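Local coordinates for protein transcriptional regulator, MarR family (Silicibacter pomeroyi DSS-3, PDB 3BOQ) that probably binds DNA as a transcription factor of the MarR family, through a winged helix-turn-helix domain, at residues A48-L56 against L82-V92; L30-Q38 against H123-L131. All coordinates share one frame; numbering follows the deposited sequence.

Contact 1. Residues A48-L56 against L82-V92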
ATOM      1  N   ALA B  48      -1.980  10.684  -2.133  1.00 56.81           N
ATOM      2  CA  ALA B  48      -3.107  10.412  -3.041  1.00 57.06           C
ATOM      3  C   ALA B  48      -3.323  11.584  -4.042  1.00 57.96           C
ATOM      4  O   ALA B  48      -3.471  11.355  -5.250  1.00 58.71           O
ATOM      5  CB  ALA B  48      -4.378  10.096  -2.251  1.00 55.70           C
ATOM      6  N   LYS B  49      -3.290  12.821  -3.537  1.00 58.33           N
ATOM      7  CA  LYS B  49      -3.414  14.034  -4.346  1.00 59.30           C
ATOM      8  C   LYS B  49      -2.264  14.257  -5.317  1.00 59.94           C
ATOM      9  O   LYS B  49      -2.476  14.537  -6.510  1.00 60.63           O
ATOM     10  CB  LYS B  49      -3.517  15.247  -3.431  1.00 58.94           C
ATOM     11  CG  LYS B  49      -4.875  15.400  -2.750  1.00 58.93           C
ATOM     12  CD  LYS B  49      -5.068  16.798  -2.231  1.00 57.80           C
ATOM     13  CE  LYS B  49      -6.329  16.866  -1.466  1.00 58.56           C
ATOM     14  NZ  LYS B  49      -6.422  18.160  -0.753  1.00 59.55           N
ATOM     15  N   PHE B  50      -1.044  14.166  -4.789  1.00 60.61           N
ATOM     16  CA  PHE B  50       0.167  14.247  -5.591  1.00 60.38           C
ATOM     17  C   PHE B  50       0.091  13.212  -6.711  1.00 61.04           C
ATOM     18  O   PHE B  50       0.330  13.542  -7.878  1.00 60.93           O
ATOM     19  CB  PHE B  50       1.422  14.025  -4.723  1.00 60.12           C
ATOM     20  CG  PHE B  50       2.690  13.984  -5.525  1.00 60.51           C
ATOM     21  CD1 PHE B  50       3.289  15.167  -5.958  1.00 61.11           C
ATOM     22  CD2 PHE B  50       3.237  12.765  -5.929  1.00 61.33           C
ATOM     23  CE1 PHE B  50       4.433  15.152  -6.753  1.00 60.86           C
ATOM     24  CE2 PHE B  50       4.395  12.726  -6.719  1.00 63.54           C
ATOM     25  CZ  PHE B  50       5.002  13.929  -7.128  1.00 61.43           C
ATOM     26  N   ASP B  51      -0.257  11.969  -6.353  1.00 60.74           N
ATOM     27  CA  ASP B  51      -0.415  10.907  -7.330  1.00 61.61           C
ATOM     28  C   ASP B  51      -1.363  11.247  -8.507  1.00 62.42           C
ATOM     29  O   ASP B  51      -0.971  11.093  -9.676  1.00 62.66           O
ATOM     30  CB  ASP B  51      -0.798   9.597  -6.637  1.00 61.91           C
ATOM     31  CG  ASP B  51      -1.143   8.492  -7.618  1.00 63.22           C
ATOM     32  OD1 ASP B  51      -0.436   8.370  -8.647  1.00 64.64           O
ATOM     33  OD2 ASP B  51      -2.132   7.755  -7.362  1.00 64.35           O
ATOM     34  N   ALA B  52      -2.586  11.705  -8.208  1.00 62.79           N
ATOM     35  CA  ALA B  52      -3.519  12.179  -9.245  1.00 63.35           C
ATOM     36  C   ALA B  52      -2.934  13.286 -10.127  1.00 64.32           C
ATOM     37  O   ALA B  52      -3.019  13.232 -11.365  1.00 63.48           O
ATOM     38  CB  ALA B  52      -4.834  12.637  -8.616  1.00 63.16           C
HETATM   39  N   MSE B  53      -2.335  14.289  -9.494  1.00 65.60           N
HETATM   40  CA  MSE B  53      -1.727  15.417 -10.233  1.00 68.80           C
HETATM   41  C   MSE B  53      -0.596  15.009 -11.187  1.00 66.87           C
HETATM   42  O   MSE B  53      -0.430  15.603 -12.251  1.00 67.22           O
HETATM   43  CB  MSE B  53      -1.239  16.484  -9.271  1.00 67.32           C
HETATM   44  CG  MSE B  53      -2.355  17.081  -8.479  1.00 70.66           C
HETATM   45 SE   MSE B  53      -1.761  18.240  -7.017  1.00 79.63          SE
HETATM   46  CE  MSE B  53      -1.096  19.782  -8.093  1.00 76.19           C
ATOM     47  N   ALA B  54       0.173  13.999 -10.794  1.00 66.14           N
ATOM     48  CA  ALA B  54       1.243  13.467 -11.604  1.00 65.42           C
ATOM     49  C   ALA B  54       0.720  12.895 -12.920  1.00 65.24           C
ATOM     50  O   ALA B  54       1.346  13.084 -13.966  1.00 65.28           O
ATOM     51  CB  ALA B  54       2.012  12.399 -10.811  1.00 65.48           C
ATOM     52  N   GLN B  55      -0.421  12.207 -12.868  1.00 65.06           N
ATOM     53  CA  GLN B  55      -1.018  11.621 -14.070  1.00 65.40           C
ATOM     54  C   GLN B  55      -1.473  12.721 -15.001  1.00 65.58           C
ATOM     55  O   GLN B  55      -1.258  12.632 -16.198  1.00 65.81           O
ATOM     56  CB  GLN B  55      -2.190  10.692 -13.737  1.00 65.17           C
ATOM     57  CG  GLN B  55      -1.913   9.724 -12.611  1.00 66.10           C
ATOM     58  CD  GLN B  55      -0.499   9.111 -12.667  1.00 67.88           C
ATOM     59  OE1 GLN B  55       0.225   9.102 -11.661  1.00 68.65           O
ATOM     60  NE2 GLN B  55      -0.102   8.616 -13.842  1.00 66.05           N
ATOM     61  N   LEU B  56      -2.063  13.768 -14.430  1.00 65.87           N
ATOM     62  CA  LEU B  56      -2.521  14.919 -15.189  1.00 66.48           C
ATOM     63  C   LEU B  56      -1.370  15.748 -15.749  1.00 67.53           C
ATOM     64  O   LEU B  56      -1.445  16.189 -16.889  1.00 67.94           O
ATOM     65  CB  LEU B  56      -3.470  15.793 -14.358  1.00 65.90           C
ATOM     66  CG  LEU B  56      -4.639  15.050 -13.697  1.00 65.58           C
ATOM     67  CD1 LEU B  56      -5.332  15.920 -12.681  1.00 63.61           C
ATOM     68  CD2 LEU B  56      -5.632  14.511 -14.721  1.00 65.54           C
ATOM     69  N   LEU B  82     -11.757  12.433  -4.880  1.00 55.05           N
ATOM     70  CA  LEU B  82     -10.374  12.897  -4.906  1.00 55.10           C
ATOM     71  C   LEU B  82     -10.219  14.130  -5.824  1.00 54.51           C
ATOM     72  O   LEU B  82      -9.641  15.135  -5.424  1.00 54.84           O
ATOM     73  CB  LEU B  82      -9.430  11.767  -5.338  1.00 55.18           C
ATOM     74  CG  LEU B  82      -7.970  12.198  -5.513  1.00 57.02           C
ATOM     75  CD1 LEU B  82      -7.333  12.578  -4.163  1.00 57.98           C
ATOM     76  CD2 LEU B  82      -7.185  11.106  -6.192  1.00 57.25           C
ATOM     77  N   VAL B  83     -10.756  14.040  -7.042  1.00 53.96           N
ATOM     78  CA  VAL B  83     -10.811  15.150  -8.000  1.00 52.84           C
ATOM     79  C   VAL B  83     -11.590  16.371  -7.441  1.00 52.82           C
ATOM     80  O   VAL B  83     -11.139  17.516  -7.572  1.00 51.53           O
ATOM     81  CB  VAL B  83     -11.367  14.654  -9.367  1.00 52.97           C
ATOM     82  CG1 VAL B  83     -11.682  15.816 -10.315  1.00 50.78           C
ATOM     83  CG2 VAL B  83     -10.377  13.688  -9.992  1.00 50.88           C
ATOM     84  N   ASN B  84     -12.723  16.110  -6.784  1.00 52.84           N
ATOM     85  CA  ASN B  84     -13.447  17.160  -6.054  1.00 53.49           C
ATOM     86  C   ASN B  84     -12.602  17.940  -5.032  1.00 53.75           C
ATOM     87  O   ASN B  84     -12.726  19.142  -4.967  1.00 53.25           O
ATOM     88  CB  ASN B  84     -14.710  16.624  -5.374  1.00 53.24           C
ATOM     89  CG  ASN B  84     -15.808  16.268  -6.361  1.00 54.21           C
ATOM     90  OD1 ASN B  84     -15.771  16.668  -7.533  1.00 54.41           O
ATOM     91  ND2 ASN B  84     -16.799  15.500  -5.888  1.00 53.71           N
ATOM     92  N   ARG B  85     -11.770  17.258  -4.238  1.00 54.66           N
ATOM     93  CA  ARG B  85     -10.877  17.938  -3.279  1.00 56.20           C
ATOM     94  C   ARG B  85      -9.852  18.810  -4.010  1.00 55.84           C
ATOM     95  O   ARG B  85      -9.591  19.941  -3.582  1.00 56.34           O
ATOM     96  CB  ARG B  85     -10.137  16.948  -2.375  1.00 55.98           C
ATOM     97  CG  ARG B  85     -10.994  16.237  -1.338  1.00 58.04           C
ATOM     98  CD  ARG B  85     -10.125  15.391  -0.372  1.00 59.15           C
ATOM     99  NE  ARG B  85      -9.506  14.188  -0.961  1.00 64.57           N
ATOM    100  CZ  ARG B  85     -10.130  13.014  -1.127  1.00 65.82           C
ATOM    101  NH1 ARG B  85     -11.405  12.861  -0.781  1.00 65.98           N
ATOM    102  NH2 ARG B  85      -9.479  11.983  -1.655  1.00 67.24           N
ATOM    103  N   LEU B  86      -9.316  18.287  -5.119  1.00 55.45           N
ATOM    104  CA  LEU B  86      -8.320  18.980  -5.969  1.00 55.52           C
ATOM    105  C   LEU B  86      -8.833  20.221  -6.679  1.00 55.34           C
ATOM    106  O   LEU B  86      -8.085  21.183  -6.881  1.00 55.40           O
ATOM    107  CB  LEU B  86      -7.753  18.021  -7.006  1.00 55.71           C
ATOM    108  CG  LEU B  86      -6.876  16.889  -6.473  1.00 55.19           C
ATOM    109  CD1 LEU B  86      -6.644  15.912  -7.598  1.00 54.84           C
ATOM    110  CD2 LEU B  86      -5.557  17.485  -5.959  1.00 54.84           C
ATOM    111  N   ILE B  87     -10.100  20.168  -7.083  1.00 55.44           N
ATOM    112  CA  ILE B  87     -10.821  21.310  -7.665  1.00 54.94           C
ATOM    113  C   ILE B  87     -11.019  22.401  -6.608  1.00 56.11           C
ATOM    114  O   ILE B  87     -10.759  23.562  -6.870  1.00 55.73           O
ATOM    115  CB  ILE B  87     -12.189  20.895  -8.289  1.00 54.44           C
ATOM    116  CG1 ILE B  87     -11.985  20.058  -9.558  1.00 53.13           C
ATOM    117  CG2 ILE B  87     -12.985  22.115  -8.626  1.00 54.16           C
ATOM    118  CD1 ILE B  87     -13.198  19.306 -10.043  1.00 52.82           C
ATOM    119  N   LYS B  88     -11.463  22.007  -5.417  1.00 57.51           N
ATOM    120  CA  LYS B  88     -11.645  22.916  -4.276  1.00 59.36           C
ATOM    121  C   LYS B  88     -10.308  23.562  -3.805  1.00 59.34           C
ATOM    122  O   LYS B  88     -10.251  24.728  -3.444  1.00 59.46           O
ATOM    123  CB  LYS B  88     -12.403  22.175  -3.155  1.00 59.53           C
ATOM    124  CG  LYS B  88     -12.384  22.820  -1.760  1.00 61.64           C
ATOM    125  CD  LYS B  88     -13.631  22.430  -0.938  1.00 61.46           C
ATOM    126  CE  LYS B  88     -13.512  22.859   0.540  1.00 62.84           C
ATOM    127  NZ  LYS B  88     -14.402  24.004   0.919  1.00 63.61           N
ATOM    128  N   ASP B  89      -9.236  22.795  -3.854  1.00 60.31           N
ATOM    129  CA  ASP B  89      -7.884  23.282  -3.624  1.00 61.07           C
ATOM    130  C   ASP B  89      -7.340  24.226  -4.718  1.00 60.64           C
ATOM    131  O   ASP B  89      -6.232  24.750  -4.583  1.00 60.64           O
ATOM    132  CB  ASP B  89      -6.953  22.071  -3.558  1.00 61.42           C
ATOM    133  CG  ASP B  89      -7.019  21.359  -2.227  1.00 64.85           C
ATOM    134  OD1 ASP B  89      -7.795  21.807  -1.336  1.00 66.03           O
ATOM    135  OD2 ASP B  89      -6.276  20.358  -2.073  1.00 68.54           O
ATOM    136  N   GLY B  90      -8.089  24.394  -5.808  1.00 59.71           N
ATOM    137  CA  GLY B  90      -7.612  25.111  -6.982  1.00 58.91           C
ATOM    138  C   GLY B  90      -6.496  24.463  -7.787  1.00 59.12           C
ATOM    139  O   GLY B  90      -5.782  25.173  -8.485  1.00 58.82           O
HETATM  140  N   MSE B  91      -6.338  23.132  -7.684  1.00 58.95           N
HETATM  141  CA  MSE B  91      -5.330  22.378  -8.451  1.00 59.38           C
HETATM  142  C   MSE B  91      -5.841  21.909  -9.820  1.00 57.92           C
HETATM  143  O   MSE B  91      -5.084  21.819 -10.764  1.00 57.31           O
HETATM  144  CB  MSE B  91      -4.822  21.150  -7.656  1.00 60.88           C
HETATM  145  CG  MSE B  91      -4.301  21.440  -6.222  1.00 64.24           C
HETATM  146 SE   MSE B  91      -2.542  22.395  -6.181  1.00 79.55          SE
HETATM  147  CE  MSE B  91      -3.062  24.284  -6.100  1.00 64.97           C
ATOM    148  N   VAL B  92      -7.132  21.595  -9.906  1.00 56.99           N
ATOM    149  CA  VAL B  92      -7.728  21.057 -11.133  1.00 55.68           C
ATOM    150  C   VAL B  92      -8.824  21.995 -11.576  1.00 55.14           C
ATOM    151  O   VAL B  92      -9.564  22.504 -10.750  1.00 55.61           O
ATOM    152  CB  VAL B  92      -8.259  19.590 -10.910  1.00 56.14           C
ATOM    153  CG1 VAL B  92      -9.212  19.137 -12.010  1.00 54.77           C
ATOM    154  CG2 VAL B  92      -7.100  18.612 -10.745  1.00 53.71           C
TER
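K49 reaches from helix 47-58 across to helix 79-88 and ends on D89. Its CB lies 3.9 Å from CD2 of L86. CG touches that same methyl and also CD1 of L82, so the start of the chain rests between two leucines. CD still leans on L86 CD2, and the two side chains run past each other in opposite directions. CE reaches CB of R85, where it stands near the plane of the guanidinium group, at its edge. NZ then meets OD2 of D89 at 2.6 Å, a salt bridge and hydrogen bond. The oxygen is approached on its syn side, with NZ 22° out of the carboxylate plane. CG of K49 is anti to its carbonyl carbon (chi1 -75°) and the chain is extended beyond it, which carries the ammonium group this far. NE of R85 is 5.0 Å from NZ of K49, so a second positive group lies near this salt bridge.

Beyond the lysine the contact is apolar. CB of A52 meets CD2 of L82 at 3.7 Å and also CD1 of L86. M53 and M91 are selenomethionines. The M53 chain bends at chi3, and its CE comes 3.5 Å from SE of M91. Farther on, L56 CD1 touches V92 CG2 at 3.8 Å. G90 has positive phi and ends the helix in a Schellman motif. M91 and V92 both give their N-H to O of L86, and this turn brings them back against helix 47-58.

The two helix segments cross at -86°, with axes 10.3 Å apart. L56 and V83 also touch L68 of helix 65-71, which adds a third helix to the core. L56 further meets L63 of strand 63-64. On another side, M53 packs on F116 and M91 on T115, both of helix 110-130.

Contact 2. Residues L30-Q38 against H123-L131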
ATOM      1  N   LEU B  30       5.855   1.458   5.492  1.00 69.95           N
ATOM      2  CA  LEU B  30       6.947   2.252   6.039  1.00 70.27           C
ATOM      3  C   LEU B  30       7.227   3.469   5.161  1.00 71.08           C
ATOM      4  O   LEU B  30       7.616   4.522   5.649  1.00 71.61           O
ATOM      5  CB  LEU B  30       8.235   1.428   6.097  1.00 69.86           C
ATOM      6  CG  LEU B  30       8.928   1.010   7.388  1.00 70.66           C
ATOM      7  CD1 LEU B  30      10.367   0.625   7.074  1.00 69.29           C
ATOM      8  CD2 LEU B  30       8.905   2.110   8.442  1.00 68.80           C
ATOM      9  N   VAL B  31       7.094   3.304   3.852  1.00 71.52           N
ATOM     10  CA  VAL B  31       7.380   4.390   2.933  1.00 71.42           C
ATOM     11  C   VAL B  31       6.157   5.305   2.856  1.00 72.47           C
ATOM     12  O   VAL B  31       6.287   6.514   2.980  1.00 73.47           O
ATOM     13  CB  VAL B  31       7.870   3.881   1.565  1.00 71.40           C
ATOM     14  CG1 VAL B  31       7.891   4.991   0.519  1.00 70.41           C
ATOM     15  CG2 VAL B  31       9.257   3.230   1.706  1.00 69.23           C
ATOM     16  N   PHE B  32       4.972   4.725   2.720  1.00 72.69           N
ATOM     17  CA  PHE B  32       3.778   5.487   2.456  1.00 72.64           C
ATOM     18  C   PHE B  32       3.410   6.455   3.581  1.00 72.85           C
ATOM     19  O   PHE B  32       3.164   7.621   3.316  1.00 73.01           O
ATOM     20  CB  PHE B  32       2.608   4.549   2.168  1.00 73.43           C
ATOM     21  CG  PHE B  32       1.420   5.238   1.603  1.00 72.52           C
ATOM     22  CD1 PHE B  32       1.156   5.161   0.240  1.00 72.37           C
ATOM     23  CD2 PHE B  32       0.583   5.981   2.427  1.00 71.74           C
ATOM     24  CE1 PHE B  32       0.064   5.804  -0.311  1.00 73.69           C
ATOM     25  CE2 PHE B  32      -0.512   6.638   1.901  1.00 74.03           C
ATOM     26  CZ  PHE B  32      -0.773   6.553   0.515  1.00 74.63           C
ATOM     27  N   GLY B  33       3.368   5.971   4.821  1.00 72.54           N
ATOM     28  CA  GLY B  33       3.041   6.787   5.976  1.00 72.13           C
ATOM     29  C   GLY B  33       3.907   8.033   6.145  1.00 72.80           C
ATOM     30  O   GLY B  33       3.422   9.099   6.545  1.00 72.30           O
ATOM     31  N   ASP B  34       5.193   7.902   5.840  1.00 72.89           N
ATOM     32  CA  ASP B  34       6.151   8.968   6.075  1.00 73.12           C
ATOM     33  C   ASP B  34       6.221   9.921   4.925  1.00 72.20           C
ATOM     34  O   ASP B  34       6.273  11.123   5.142  1.00 72.50           O
ATOM     35  CB  ASP B  34       7.525   8.383   6.291  1.00 74.24           C
ATOM     36  CG  ASP B  34       7.844   8.201   7.744  1.00 79.02           C
ATOM     37  OD1 ASP B  34       6.908   7.879   8.527  1.00 83.53           O
ATOM     38  OD2 ASP B  34       9.040   8.379   8.098  1.00 84.16           O
ATOM     39  N   LEU B  35       6.254   9.368   3.710  1.00 70.69           N
ATOM     40  CA  LEU B  35       6.167  10.118   2.485  1.00 69.57           C
ATOM     41  C   LEU B  35       4.934  10.989   2.528  1.00 69.66           C
ATOM     42  O   LEU B  35       5.039  12.184   2.369  1.00 70.93           O
ATOM     43  CB  LEU B  35       6.092   9.165   1.304  1.00 69.16           C
ATOM     44  CG  LEU B  35       6.278   9.687  -0.113  1.00 69.05           C
ATOM     45  CD1 LEU B  35       7.499  10.633  -0.215  1.00 68.18           C
ATOM     46  CD2 LEU B  35       6.418   8.541  -1.109  1.00 68.71           C
ATOM     47  N   ASN B  36       3.776  10.394   2.769  1.00 69.03           N
ATOM     48  CA  ASN B  36       2.513  11.122   2.913  1.00 69.02           C
ATOM     49  C   ASN B  36       2.516  12.249   3.970  1.00 68.77           C
ATOM     50  O   ASN B  36       2.149  13.393   3.668  1.00 68.82           O
ATOM     51  CB  ASN B  36       1.372  10.145   3.184  1.00 67.95           C
ATOM     52  CG  ASN B  36       0.024  10.787   3.050  1.00 69.52           C
ATOM     53  OD1 ASN B  36      -0.329  11.286   1.980  1.00 72.46           O
ATOM     54  ND2 ASN B  36      -0.753  10.781   4.133  1.00 66.20           N
ATOM     55  N   ARG B  37       2.926  11.923   5.196  1.00 68.38           N
ATOM     56  CA  ARG B  37       2.961  12.887   6.301  1.00 68.15           C
ATOM     57  C   ARG B  37       3.949  14.028   6.034  1.00 67.20           C
ATOM     58  O   ARG B  37       3.628  15.163   6.322  1.00 67.83           O
ATOM     59  CB  ARG B  37       3.248  12.189   7.648  1.00 67.71           C
ATOM     60  CG  ARG B  37       3.772  13.112   8.775  1.00 69.23           C
ATOM     61  CD  ARG B  37       3.654  12.444  10.166  1.00 71.36           C
ATOM     62  NE  ARG B  37       3.530  13.424  11.261  1.00 75.44           N
ATOM     63  CZ  ARG B  37       2.775  13.254  12.354  1.00 77.85           C
ATOM     64  NH1 ARG B  37       2.063  12.136  12.523  1.00 79.18           N
ATOM     65  NH2 ARG B  37       2.723  14.204  13.284  1.00 77.59           N
ATOM     66  N   GLN B  38       5.127  13.731   5.485  1.00 66.41           N
ATOM     67  CA  GLN B  38       6.095  14.773   5.085  1.00 66.09           C
ATOM     68  C   GLN B  38       5.716  15.622   3.868  1.00 65.73           C
ATOM     69  O   GLN B  38       5.982  16.809   3.840  1.00 65.97           O
ATOM     70  CB  GLN B  38       7.500  14.200   4.906  1.00 65.50           C
ATOM     71  CG  GLN B  38       8.104  13.788   6.214  1.00 65.23           C
ATOM     72  CD  GLN B  38       9.556  13.438   6.070  1.00 65.31           C
ATOM     73  OE1 GLN B  38      10.400  14.310   5.853  1.00 67.59           O
ATOM     74  NE2 GLN B  38       9.867  12.155   6.198  1.00 65.39           N
ATOM     75  N   HIS B 123       8.857  15.492  -3.037  1.00 67.42           N
ATOM     76  CA  HIS B 123       8.530  14.065  -3.018  1.00 67.49           C
ATOM     77  C   HIS B 123       9.792  13.183  -3.203  1.00 67.76           C
ATOM     78  O   HIS B 123       9.981  12.209  -2.464  1.00 67.34           O
ATOM     79  CB  HIS B 123       7.525  13.777  -4.143  1.00 66.48           C
ATOM     80  CG  HIS B 123       7.283  12.325  -4.386  1.00 66.31           C
ATOM     81  ND1 HIS B 123       8.143  11.544  -5.125  1.00 67.57           N
ATOM     82  CD2 HIS B 123       6.266  11.514  -4.011  1.00 62.27           C
ATOM     83  CE1 HIS B 123       7.670  10.313  -5.186  1.00 65.13           C
ATOM     84  NE2 HIS B 123       6.535  10.270  -4.515  1.00 63.59           N
ATOM     85  N   ASN B 124      10.609  13.523  -4.210  1.00 66.73           N
ATOM     86  CA  ASN B 124      11.831  12.811  -4.521  1.00 66.54           C
ATOM     87  C   ASN B 124      12.935  13.049  -3.499  1.00 67.08           C
ATOM     88  O   ASN B 124      13.754  12.162  -3.260  1.00 68.73           O
ATOM     89  CB  ASN B 124      12.332  13.182  -5.926  1.00 66.77           C
ATOM     90  CG  ASN B 124      11.362  12.743  -7.036  1.00 66.59           C
ATOM     91  OD1 ASN B 124      10.436  11.971  -6.801  1.00 68.64           O
ATOM     92  ND2 ASN B 124      11.578  13.239  -8.237  1.00 61.67           N
ATOM     93  N   ARG B 125      12.992  14.243  -2.911  1.00 66.42           N
ATOM     94  CA  ARG B 125      13.851  14.460  -1.760  1.00 65.30           C
ATOM     95  C   ARG B 125      13.393  13.606  -0.534  1.00 64.70           C
ATOM     96  O   ARG B 125      14.211  12.961   0.110  1.00 64.11           O
ATOM     97  CB  ARG B 125      13.965  15.971  -1.416  1.00 65.20           C
ATOM     98  CG  ARG B 125      14.824  16.226  -0.167  1.00 65.37           C
ATOM     99  CD  ARG B 125      15.048  17.694   0.209  1.00 65.32           C
ATOM    100  NE  ARG B 125      14.020  18.584  -0.309  1.00 68.71           N
ATOM    101  CZ  ARG B 125      12.804  18.749   0.220  1.00 70.62           C
ATOM    102  NH1 ARG B 125      12.434  18.070   1.305  1.00 69.69           N
ATOM    103  NH2 ARG B 125      11.949  19.587  -0.354  1.00 68.37           N
ATOM    104  N   ILE B 126      12.096  13.595  -0.225  1.00 63.63           N
ATOM    105  CA  ILE B 126      11.616  12.867   0.964  1.00 62.92           C
ATOM    106  C   ILE B 126      11.890  11.366   0.820  1.00 63.05           C
ATOM    107  O   ILE B 126      12.392  10.716   1.755  1.00 62.98           O
ATOM    108  CB  ILE B 126      10.107  13.159   1.282  1.00 63.02           C
ATOM    109  CG1 ILE B 126       9.910  14.628   1.715  1.00 61.58           C
ATOM    110  CG2 ILE B 126       9.597  12.278   2.400  1.00 61.72           C
ATOM    111  CD1 ILE B 126       8.553  15.195   1.305  1.00 58.21           C
ATOM    112  N   LEU B 127      11.580  10.834  -0.358  1.00 62.54           N
ATOM    113  CA  LEU B 127      11.798   9.432  -0.658  1.00 62.62           C
ATOM    114  C   LEU B 127      13.289   9.041  -0.530  1.00 62.97           C
ATOM    115  O   LEU B 127      13.628   8.037   0.163  1.00 62.77           O
ATOM    116  CB  LEU B 127      11.204   9.074  -2.038  1.00 62.34           C
ATOM    117  CG  LEU B 127      11.182   7.612  -2.500  1.00 61.70           C
ATOM    118  CD1 LEU B 127      10.295   6.709  -1.621  1.00 57.20           C
ATOM    119  CD2 LEU B 127      10.716   7.571  -3.956  1.00 61.78           C
ATOM    120  N   ALA B 128      14.156   9.840  -1.165  1.00 62.93           N
ATOM    121  CA  ALA B 128      15.636   9.714  -1.039  1.00 63.75           C
ATOM    122  C   ALA B 128      16.084   9.716   0.422  1.00 64.15           C
ATOM    123  O   ALA B 128      16.828   8.827   0.858  1.00 65.40           O
ATOM    124  CB  ALA B 128      16.360  10.807  -1.815  1.00 63.28           C
ATOM    125  N   GLU B 129      15.569  10.666   1.194  1.00 64.43           N
ATOM    126  CA  GLU B 129      15.814  10.709   2.631  1.00 65.05           C
ATOM    127  C   GLU B 129      15.304   9.469   3.370  1.00 64.53           C
ATOM    128  O   GLU B 129      16.012   8.920   4.215  1.00 65.16           O
ATOM    129  CB  GLU B 129      15.357  12.063   3.213  1.00 65.20           C
ATOM    130  CG  GLU B 129      16.189  13.288   2.546  1.00 66.39           C
ATOM    131  CD  GLU B 129      15.798  14.711   3.011  1.00 68.73           C
ATOM    132  OE1 GLU B 129      14.576  15.034   3.225  1.00 75.79           O
ATOM    133  OE2 GLU B 129      16.724  15.548   3.129  1.00 70.61           O
ATOM    134  N   LEU B 130      14.124   8.954   3.012  1.00 64.05           N
ATOM    135  CA  LEU B 130      13.601   7.748   3.681  1.00 62.63           C
ATOM    136  C   LEU B 130      14.453   6.508   3.393  1.00 62.01           C
ATOM    137  O   LEU B 130      14.547   5.613   4.218  1.00 61.56           O
ATOM    138  CB  LEU B 130      12.159   7.488   3.268  1.00 62.69           C
ATOM    139  CG  LEU B 130      11.094   8.452   3.819  1.00 64.77           C
ATOM    140  CD1 LEU B 130       9.720   8.270   3.127  1.00 62.86           C
ATOM    141  CD2 LEU B 130      10.967   8.364   5.352  1.00 63.73           C
ATOM    142  N   LEU B 131      15.067   6.487   2.207  1.00 61.25           N
ATOM    143  CA  LEU B 131      15.806   5.349   1.695  1.00 60.37           C
ATOM    144  C   LEU B 131      17.305   5.535   1.774  1.00 60.12           C
ATOM    145  O   LEU B 131      18.041   4.872   1.058  1.00 61.07           O
ATOM    146  CB  LEU B 131      15.423   5.102   0.236  1.00 60.09           C
ATOM    147  CG  LEU B 131      14.004   4.649  -0.092  1.00 61.44           C
ATOM    148  CD1 LEU B 131      13.886   4.517  -1.606  1.00 62.17           C
ATOM    149  CD2 LEU B 131      13.635   3.303   0.631  1.00 60.90           C
TER
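L35 has CG anti to its backbone N (chi1 -168°), and this carries its two methyls over to helix 110-130. L130 has CG anti to its carbonyl carbon and points back at helix 12-43. Each is a knob in a hole of the other helix. L35 sits among H123, I126, L127 and L130. L130 sits among V31, D34, L35 and Q38.

The two methyls of L35 divide the work. CD1 touches CG2 of I126 at 3.7 Å and lies equally near O of H123. CD2 lies 3.8 Å from NE2 of H123 and approaches the imidazole obliquely. In return, L130 CD1 packs on the backbone N of L35, while L130 CD2 comes 3.4 Å from OD2 of D34. V31 CG1 meets L127 CD1 at 3.6 Å. Q38 lays CB and its amide along I126, the two side chains running in opposite directions. Its CB is 3.8 Å from I126 CG2.

A hydrogen bond at ND1 helps hold the rotation of the H123 ring. ND1 gives it to OD1 of N124, 2.9 Å long, with an N-H...O angle of 159°. The acceptor lies close to the ring plane. The ring also stacks on F50 of helix 47-58. With an alanine here, a gap is likely to open beside L35 CD2, F50 would probably lose this ring to stack on, and N124 OD1 would probably lose its bond from ND1.

The segments run roughly antiparallel, at 138°, with axes 9.8 Å apart. R125 makes a salt bridge to E42, farther along helix 12-43. V31 and L35 also pack on W21 of the second subunit, and L30 on its L150. Joining of the first helix to the long helix after the wing, next to the dimer interface, is characteristic of the MarR fold.

Contact 1 lies within the winged helix-turn-helix part, and contact 2 joins two of the long helices, 12-43 and 110-130, next to the dimer interface. Both have buried apolar centres. Contact 1 runs out to exposed R85 and adds a salt bridge toward its exposed edge, whereas contact 2 is more deeply buried and relies on interlocking leucines. The crossings differ too: nearly perpendicular in contact 1, roughly antiparallel in contact 2. They share no helix, but helices 12-43 and 47-58 follow each other in the chain. Contact 1 is nested inside the loop closed by contact 2. The two meet through F50 and H123. Only contact 2 has the second subunit packed against it.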